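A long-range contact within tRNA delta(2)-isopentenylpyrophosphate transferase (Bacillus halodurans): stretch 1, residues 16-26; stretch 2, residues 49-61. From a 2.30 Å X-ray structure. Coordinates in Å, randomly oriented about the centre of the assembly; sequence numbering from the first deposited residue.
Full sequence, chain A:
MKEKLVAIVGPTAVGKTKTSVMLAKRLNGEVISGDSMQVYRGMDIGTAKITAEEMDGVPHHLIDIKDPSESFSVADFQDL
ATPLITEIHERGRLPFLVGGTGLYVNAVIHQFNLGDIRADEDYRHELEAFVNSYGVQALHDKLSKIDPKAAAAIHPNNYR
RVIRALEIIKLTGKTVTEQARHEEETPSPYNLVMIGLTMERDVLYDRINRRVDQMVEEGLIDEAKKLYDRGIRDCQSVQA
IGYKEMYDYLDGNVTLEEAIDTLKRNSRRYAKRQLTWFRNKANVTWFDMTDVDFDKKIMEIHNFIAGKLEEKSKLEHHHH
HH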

# COMPACT_ATOMS: atom_id res chain seq x y z
N LYS A 16 19.82 33.97 9.50
CA LYS A 16 19.05 33.57 8.35
C LYS A 16 17.83 34.47 8.13
O LYS A 16 17.43 34.73 6.99
CB LYS A 16 18.62 32.12 8.53
CG LYS A 16 18.91 31.24 7.34
CD LYS A 16 19.45 29.85 7.72
CE LYS A 16 18.48 29.05 8.57
NZ LYS A 16 18.62 29.35 10.01
N THR A 17 17.23 34.96 9.21
CA THR A 17 16.06 35.82 9.08
C THR A 17 16.40 37.18 8.47
O THR A 17 15.87 37.55 7.41
CB THR A 17 15.38 36.06 10.44
OG1 THR A 17 14.88 34.82 10.95
CG2 THR A 17 14.22 37.05 10.30
N LYS A 18 17.29 37.91 9.13
CA LYS A 18 17.68 39.23 8.66
C LYS A 18 18.26 39.24 7.25
O LYS A 18 17.87 40.07 6.42
CB LYS A 18 18.69 39.87 9.63
CG LYS A 18 19.10 41.29 9.26
CD LYS A 18 20.05 41.87 10.29
CE LYS A 18 20.61 43.23 9.84
NZ LYS A 18 19.54 44.22 9.47
N THR A 19 19.17 38.33 6.94
CA THR A 19 19.73 38.35 5.61
C THR A 19 18.67 38.04 4.56
O THR A 19 18.75 38.53 3.44
CB THR A 19 20.94 37.40 5.47
OG1 THR A 19 20.51 36.05 5.48
CG2 THR A 19 21.90 37.63 6.60
N SER A 20 17.67 37.25 4.94
CA SER A 20 16.62 36.90 3.99
C SER A 20 15.61 38.03 3.75
O SER A 20 15.14 38.19 2.63
CB SER A 20 15.88 35.64 4.44
OG SER A 20 15.29 35.80 5.72
N VAL A 21 15.27 38.81 4.76
CA VAL A 21 14.31 39.88 4.53
C VAL A 21 14.95 41.00 3.75
O VAL A 21 14.27 41.70 2.99
CB VAL A 21 13.74 40.45 5.85
CG1 VAL A 21 13.34 39.32 6.79
CG2 VAL A 21 14.77 41.35 6.50
N MSE A 22 16.26 41.19 3.93
CA MSE A 22 16.99 42.25 3.22
C MSE A 22 17.18 41.86 1.76
O MSE A 22 17.19 42.71 0.88
CB MSE A 22 18.35 42.50 3.88
CG MSE A 22 18.31 43.19 5.26
SE MSE A 22 17.47 44.97 5.36
CE MSE A 22 15.98 44.60 6.56
N LEU A 23 17.34 40.57 1.51
CA LEU A 23 17.50 40.09 0.17
C LEU A 23 16.17 40.17 -0.56
O LEU A 23 16.12 40.49 -1.75
CB LEU A 23 17.98 38.64 0.18
CG LEU A 23 19.47 38.47 0.43
CD1 LEU A 23 19.81 36.99 0.45
CD2 LEU A 23 20.26 39.17 -0.67
N ALA A 24 15.09 39.88 0.15
CA ALA A 24 13.76 39.90 -0.46
C ALA A 24 13.26 41.31 -0.74
O ALA A 24 12.36 41.51 -1.57
CB ALA A 24 12.77 39.16 0.44
N LYS A 25 13.83 42.29 -0.06
CA LYS A 25 13.45 43.68 -0.25
C LYS A 25 13.92 44.20 -1.60
O LYS A 25 13.14 44.72 -2.39
CB LYS A 25 14.03 44.55 0.87
CG LYS A 25 13.32 44.39 2.20
CD LYS A 25 14.06 45.16 3.28
CE LYS A 25 13.31 45.14 4.59
NZ LYS A 25 12.03 45.89 4.50
N ARG A 26 15.21 44.06 -1.86
CA ARG A 26 15.76 44.54 -3.13
C ARG A 26 15.58 43.54 -4.26
O ARG A 26 16.06 43.75 -5.37
CB ARG A 26 17.23 44.89 -2.95
CG ARG A 26 18.04 43.79 -2.32
CD ARG A 26 19.05 44.34 -1.31
NE ARG A 26 20.27 44.88 -1.91
CZ ARG A 26 21.36 45.18 -1.21
NH1 ARG A 26 22.44 45.66 -1.80
NH2 ARG A 26 21.36 44.97 0.10
N LYS A 49 10.11 32.07 16.69
CA LYS A 49 9.25 32.54 15.61
C LYS A 49 9.60 33.97 15.22
O LYS A 49 9.84 34.82 16.07
CB LYS A 49 7.79 32.44 16.04
CG LYS A 49 6.79 32.56 14.90
CD LYS A 49 5.39 32.15 15.35
CE LYS A 49 5.30 30.65 15.65
NZ LYS A 49 4.01 30.29 16.29
N ILE A 50 9.63 34.22 13.91
CA ILE A 50 9.94 35.55 13.41
C ILE A 50 8.81 36.52 13.77
O ILE A 50 7.64 36.17 13.72
CB ILE A 50 10.11 35.56 11.87
CG1 ILE A 50 10.35 37.00 11.39
CG2 ILE A 50 8.86 35.00 11.20
CD1 ILE A 50 10.71 37.11 9.93
N THR A 51 9.18 37.74 14.13
CA THR A 51 8.19 38.74 14.50
C THR A 51 7.77 39.57 13.29
O THR A 51 8.46 39.61 12.28
CB THR A 51 8.75 39.67 15.58
OG1 THR A 51 9.88 40.38 15.06
CG2 THR A 51 9.17 38.86 16.81
N ALA A 52 6.62 40.23 13.41
CA ALA A 52 6.13 41.06 12.31
C ALA A 52 7.14 42.17 12.02
O ALA A 52 7.30 42.60 10.87
CB ALA A 52 4.77 41.66 12.67
N GLU A 53 7.83 42.62 13.06
CA GLU A 53 8.83 43.67 12.94
C GLU A 53 10.07 43.17 12.20
O GLU A 53 10.68 43.90 11.42
CB GLU A 53 9.20 44.19 14.34
CG GLU A 53 9.80 45.58 14.36
CD GLU A 53 10.04 46.10 15.78
OE1 GLU A 53 10.39 47.29 15.94
OE2 GLU A 53 9.86 45.31 16.73
N GLU A 54 10.45 41.91 12.43
CA GLU A 54 11.61 41.34 11.74
C GLU A 54 11.28 41.13 10.25
O GLU A 54 12.17 41.19 9.41
CB GLU A 54 12.00 40.00 12.36
CG GLU A 54 12.34 40.07 13.84
CD GLU A 54 12.68 38.71 14.44
OE1 GLU A 54 13.82 38.25 14.25
OE2 GLU A 54 11.80 38.10 15.07
N MSE A 55 10.01 40.88 9.95
CA MSE A 55 9.58 40.67 8.57
C MSE A 55 9.77 41.97 7.80
O MSE A 55 9.98 41.98 6.58
CB MSE A 55 8.12 40.28 8.51
CG MSE A 55 7.82 38.94 9.13
SE MSE A 55 5.97 38.42 8.99
CE MSE A 55 6.06 36.71 9.89
N ASP A 56 9.66 43.07 8.54
CA ASP A 56 9.82 44.40 7.99
C ASP A 56 9.12 44.52 6.65
O ASP A 56 9.75 44.80 5.63
CB ASP A 56 11.31 44.72 7.86
CG ASP A 56 11.58 46.20 7.66
OD1 ASP A 56 10.81 47.03 8.19
OD2 ASP A 56 12.58 46.54 6.98
N GLY A 57 7.81 44.28 6.64
CA GLY A 57 7.04 44.39 5.41
C GLY A 57 7.02 43.18 4.49
O GLY A 57 6.03 42.94 3.80
N VAL A 58 8.11 42.43 4.46
CA VAL A 58 8.17 41.26 3.61
C VAL A 58 7.13 40.25 4.07
O VAL A 58 7.05 39.93 5.25
CB VAL A 58 9.56 40.59 3.66
CG1 VAL A 58 9.57 39.37 2.73
CG2 VAL A 58 10.63 41.58 3.25
N PRO A 59 6.31 39.75 3.14
CA PRO A 59 5.28 38.78 3.49
C PRO A 59 5.83 37.36 3.72
O PRO A 59 6.69 36.88 2.97
CB PRO A 59 4.34 38.83 2.29
CG PRO A 59 5.27 39.15 1.16
CD PRO A 59 6.15 40.22 1.75
N HIS A 60 5.34 36.71 4.77
CA HIS A 60 5.78 35.37 5.10
C HIS A 60 4.63 34.37 5.12
O HIS A 60 3.54 34.67 5.61
CB HIS A 60 6.52 35.37 6.44
CG HIS A 60 7.82 36.08 6.40
ND1 HIS A 60 8.95 35.61 7.04
CD2 HIS A 60 8.19 37.25 5.82
CE1 HIS A 60 9.95 36.45 6.85
NE2 HIS A 60 9.51 37.45 6.11
N HIS A 61 4.88 33.18 4.60
CA HIS A 61 3.86 32.15 4.55
C HIS A 61 4.19 30.90 5.35
O HIS A 61 5.36 30.60 5.62
CB HIS A 61 3.62 31.72 3.10
CG HIS A 61 3.38 32.86 2.16
ND1 HIS A 61 4.38 33.70 1.74
CD2 HIS A 61 2.24 33.31 1.59
CE1 HIS A 61 3.87 34.63 0.95
NE2 HIS A 61 2.58 34.41 0.84

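The most distinctive feature of this contact is the way one lysine grips a turn through both side chain and backbone. Lys25, near the end of the first stretch, donates from NZ to Asp56 OD2 at 2.6 Å, a hydrogen bond that is also a salt bridge, and from the same NZ to the backbone carbonyl, Asp56 O, at 2.8 Å. The ammonium group therefore meets the carboxylate charge and the partial negative charge of a peptide oxygen on a single residue. Asp56 OD2 is too close to a neighbour in the model, so its place, and with it the 2.6 Å distance, is less sure. The CA-to-CB bond of Lys25 runs sideways to the second stretch, and it is the length of the side chain, extended through chi2 and chi3 (both t) before bending at chi4 (m), that brings the amine to the turn.

The acceptors are presented by a type I' beta turn from Met55 to Val58, closed by Val58 N donating to Met55 O at 2.9 Å. Asp56 and Gly57 both adopt positive phi, as this turn requires. At Gly57 the backbone angles would jam a CB against the carbonyl oxygen of Asp56, which by itself accounts for a glycine here.

Residues 16-25 form a helix, and the second stretch passes along it with Ile50 nearest Thr17 (CA to CA, 7.5 Å) and Met55 nearest Val21 (CA to CA, 6.3 Å). At Val21 the CA-to-CB bond points toward the second stretch, and the side chain packs partly against backbone: Val21 CG1 lies 3.4 Å from Glu54 O, and Val21 CB lies 4.1 Å from Met55 O. The CA-to-CB bond of Met55, a selenomethionine, points away.

The CA-to-CB bond of Val58, the last residue of the turn, points toward the helix. Its CG1 meets Ala24 CB at 3.9 Å, and its CG2 lies 4.2 Å from Val21 CB and 4.0 Å from Lys25 CG, so that the aliphatic part of the lysine joins the apolar patch while its amine reaches the aspartate. These contacts remove hydrocarbon surface from solvent without any directional bond. Nearby, Val21 CG1 approaches the edge of the His60 ring, 4.3 Å from His60 NE2; this nitrogen is buried by the contact and has no polar partner in the model.

At the Thr17 end of the contact, Thr17 CG2 touches Ile50 CD1 at 3.5 Å, a methyl-to-methyl contact; the isoleucine side chain is extended, with chi1 and chi2 both t. Glu54 skirts the same methyl, with Glu54 OE1 4.1 Å from Thr17 CG2, but its polar bonding lies within its own stretch. Thr51 caps the short, weakly bonded helix by accepting from Glu54 N at Thr51 OG1 (3.1 Å), though the place of Thr51 OG1 is less sure, and Thr51 N donates in return to Glu54 OE2 (2.8 Å). This reciprocal pairing ties the Glu54 side chain back to the start of its own helix.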